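PDB 3SOZ: cytoplasmic Protein STM1381, which is of unknown function but probably has a class I glutamine amidotransferase-like fold. Local coordinates for residues E166-Q171 / W239-H244. Residues are numbered along the deposited sequence; the frame is centred on the assembly and turned at random.
Sequences EHVITQ and WCNVLH
Ile169 and Asn241 meet where the loop linking antiparallel strands 157-162 and 175-187 packs on helix 235-246, their CA atoms 5.3 Å apart, the shortest CA separation between 166-171 and 239-244. Their side chains run past one another in opposite directions: Ile169 CG1 lies 3.8 Å from Asn241 CB, while Asn241 extends toward the loop, with ND2 3.5 Å from Ile169 CA. ND2 also lies 2.9 Å from Val168 O. The side chains of Val168 and Asn241 cross at roughly a right angle, and Val168 CG1 comes to 4.1 Å from Asn241 ND2.

Ile169 supplies the apolar half of the contact. With CG1 beside the backbone N (chi1 -63°) and CG2 anti to it, the two branches spread over the helix surface: CD1 approaches Val242 CA at 4.1 Å, and CG2 meets Val242 CG2 at 4.2 Å. Both residues are buried; Ile169 also touches Phe238 and Thr245 of the same helix, whereas Val242 packs against Leu115 of strand 113-117. That strand runs parallel to 73-77 in the mixed sheet, so the helix joins the loop to a parallel part of the sheet, consistent with an amidotransferase-like alpha/beta fold.

Within the loop, the bond from Thr170 N to His167 O closes residues 167-170 into a beta-turn of the type I/III class. Ile169 N donates to His167 ND1 at 3.0 Å, nearly straight at 176° and only 1° out of the imidazole plane, which implies that ND1 carries no proton here and limits rotation of the ring. Of the 187 Å² buried, most comes from Ile169 and Asn241, with Val242 next; the contact therefore depends chiefly on the fit of Ile169 against the helix, with the polar amide of Asn241 alongside.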
loop_
_atom_site.group_PDB
_atom_site.type_symbol
_atom_site.label_atom_id
_atom_site.label_comp_id
_atom_site.label_asym_id
_atom_site.label_seq_id
_atom_site.Cartn_x
_atom_site.Cartn_y
_atom_site.Cartn_z
ATOM N N GLU A 166 -12.618 -28.533 -22.351
ATOM C CA GLU A 166 -12.613 -28.277 -23.803
ATOM C C GLU A 166 -13.295 -26.938 -24.073
ATOM O O GLU A 166 -14.330 -26.642 -23.465
ATOM C CB GLU A 166 -13.354 -29.406 -24.543
ATOM C CG GLU A 166 -12.462 -30.567 -25.044
ATOM C CD GLU A 166 -13.289 -31.827 -25.390
ATOM O OE1 GLU A 166 -13.816 -32.468 -24.437
ATOM O OE2 GLU A 166 -13.409 -32.171 -26.601
ATOM N N HIS A 167 -12.735 -26.132 -24.975
ATOM C CA HIS A 167 -13.289 -24.790 -25.237
ATOM C C HIS A 167 -12.801 -24.185 -26.547
ATOM O O HIS A 167 -11.685 -24.432 -27.013
ATOM C CB HIS A 167 -12.982 -23.829 -24.075
ATOM C CG HIS A 167 -13.870 -22.623 -24.014
ATOM N ND1 HIS A 167 -13.776 -21.579 -24.911
ATOM C CD2 HIS A 167 -14.833 -22.273 -23.127
ATOM C CE1 HIS A 167 -14.674 -20.659 -24.602
ATOM N NE2 HIS A 167 -15.329 -21.056 -23.524
ATOM N N VAL A 168 -13.671 -23.374 -27.119
ATOM C CA VAL A 168 -13.436 -22.751 -28.389
ATOM C C VAL A 168 -12.173 -21.889 -28.368
ATOM O O VAL A 168 -11.410 -21.885 -29.333
ATOM C CB VAL A 168 -14.649 -21.901 -28.801
ATOM C CG1 VAL A 168 -14.806 -21.925 -30.309
ATOM C CG2 VAL A 168 -15.929 -22.433 -28.138
ATOM N N ILE A 169 -11.943 -21.171 -27.267
ATOM C CA ILE A 169 -10.801 -20.245 -27.168
ATOM C C ILE A 169 -9.494 -21.019 -27.211
ATOM O O ILE A 169 -8.504 -20.559 -27.792
ATOM C CB ILE A 169 -10.856 -19.400 -25.862
ATOM C CG1 ILE A 169 -12.094 -18.503 -25.853
ATOM C CG2 ILE A 169 -9.607 -18.549 -25.695
ATOM C CD1 ILE A 169 -12.608 -18.192 -24.463
ATOM N N THR A 170 -9.551 -22.219 -26.645
ATOM C CA THR A 170 -8.406 -23.006 -26.233
ATOM C C THR A 170 -8.028 -24.133 -27.206
ATOM O O THR A 170 -6.960 -24.749 -27.063
ATOM C CB THR A 170 -8.699 -23.595 -24.829
ATOM O OG1 THR A 170 -7.570 -23.411 -23.980
ATOM C CG2 THR A 170 -9.107 -25.080 -24.880
ATOM N N GLN A 171 -8.888 -24.422 -28.189
ATOM C CA GLN A 171 -8.609 -25.554 -29.106
ATOM C C GLN A 171 -7.317 -25.337 -29.900
ATOM O O GLN A 171 -6.362 -26.110 -29.735
ATOM C CB GLN A 171 -9.801 -25.926 -30.035
ATOM C CG GLN A 171 -11.023 -26.674 -29.378
ATOM C CD GLN A 171 -10.716 -27.602 -28.139
ATOM O OE1 GLN A 171 -11.546 -28.463 -27.771
ATOM N NE2 GLN A 171 -9.557 -27.398 -27.486
ATOM N N TRP A 239 -7.776 -13.370 -28.838
ATOM C CA TRP A 239 -8.568 -12.314 -28.209
ATOM C C TRP A 239 -9.940 -12.231 -28.860
ATOM O O TRP A 239 -10.961 -12.167 -28.172
ATOM C CB TRP A 239 -7.837 -10.967 -28.239
ATOM C CG TRP A 239 -6.601 -10.933 -27.361
ATOM C CD1 TRP A 239 -5.297 -10.888 -27.768
ATOM C CD2 TRP A 239 -6.566 -10.947 -25.927
ATOM N NE1 TRP A 239 -4.456 -10.887 -26.685
ATOM C CE2 TRP A 239 -5.210 -10.918 -25.541
ATOM C CE3 TRP A 239 -7.548 -10.980 -24.934
ATOM C CZ2 TRP A 239 -4.816 -10.908 -24.203
ATOM C CZ3 TRP A 239 -7.156 -10.978 -23.607
ATOM C CH2 TRP A 239 -5.801 -10.949 -23.253
ATOM N N CYS A 240 -9.974 -12.269 -30.186
ATOM C CA CYS A 240 -11.227 -12.378 -30.885
ATOM C C CYS A 240 -12.100 -13.495 -30.286
ATOM O O CYS A 240 -13.259 -13.254 -29.944
ATOM C CB CYS A 240 -10.978 -12.560 -32.374
ATOM S SG CYS A 240 -10.327 -11.026 -33.177
ATOM N N ASN A 241 -11.551 -14.687 -30.101
ATOM C CA ASN A 241 -12.326 -15.747 -29.477
ATOM C C ASN A 241 -12.798 -15.393 -28.086
ATOM O O ASN A 241 -13.890 -15.795 -27.698
ATOM C CB ASN A 241 -11.531 -17.037 -29.355
ATOM C CG ASN A 241 -11.598 -17.918 -30.606
ATOM O OD1 ASN A 241 -11.477 -17.461 -31.739
ATOM N ND2 ASN A 241 -11.741 -19.220 -30.377
ATOM N N VAL A 242 -11.977 -14.681 -27.313
ATOM C CA VAL A 242 -12.331 -14.354 -25.935
ATOM C C VAL A 242 -13.576 -13.464 -25.953
ATOM O O VAL A 242 -14.518 -13.621 -25.158
ATOM C CB VAL A 242 -11.180 -13.599 -25.208
ATOM C CG1 VAL A 242 -11.521 -13.381 -23.719
ATOM C CG2 VAL A 242 -9.894 -14.367 -25.314
ATOM N N LEU A 243 -13.537 -12.517 -26.876
ATOM C CA LEU A 243 -14.593 -11.558 -27.061
ATOM C C LEU A 243 -15.860 -12.240 -27.569
ATOM O O LEU A 243 -16.875 -12.216 -26.893
ATOM C CB LEU A 243 -14.110 -10.459 -28.003
ATOM C CG LEU A 243 -13.686 -9.123 -27.372
ATOM C CD1 LEU A 243 -13.309 -9.218 -25.894
ATOM C CD2 LEU A 243 -12.552 -8.556 -28.168
ATOM N N HIS A 244 -15.803 -12.883 -28.733
ATOM C CA HIS A 244 -16.939 -13.699 -29.171
ATOM C C HIS A 244 -17.495 -14.582 -28.034
ATOM O O HIS A 244 -18.694 -14.627 -27.834
ATOM C CB HIS A 244 -16.639 -14.498 -30.455
ATOM C CG HIS A 244 -16.483 -13.640 -31.682
ATOM N ND1 HIS A 244 -15.405 -13.749 -32.542
ATOM C CD2 HIS A 244 -17.266 -12.654 -32.188
ATOM C CE1 HIS A 244 -15.536 -12.877 -33.528
ATOM N NE2 HIS A 244 -16.658 -12.199 -33.337
#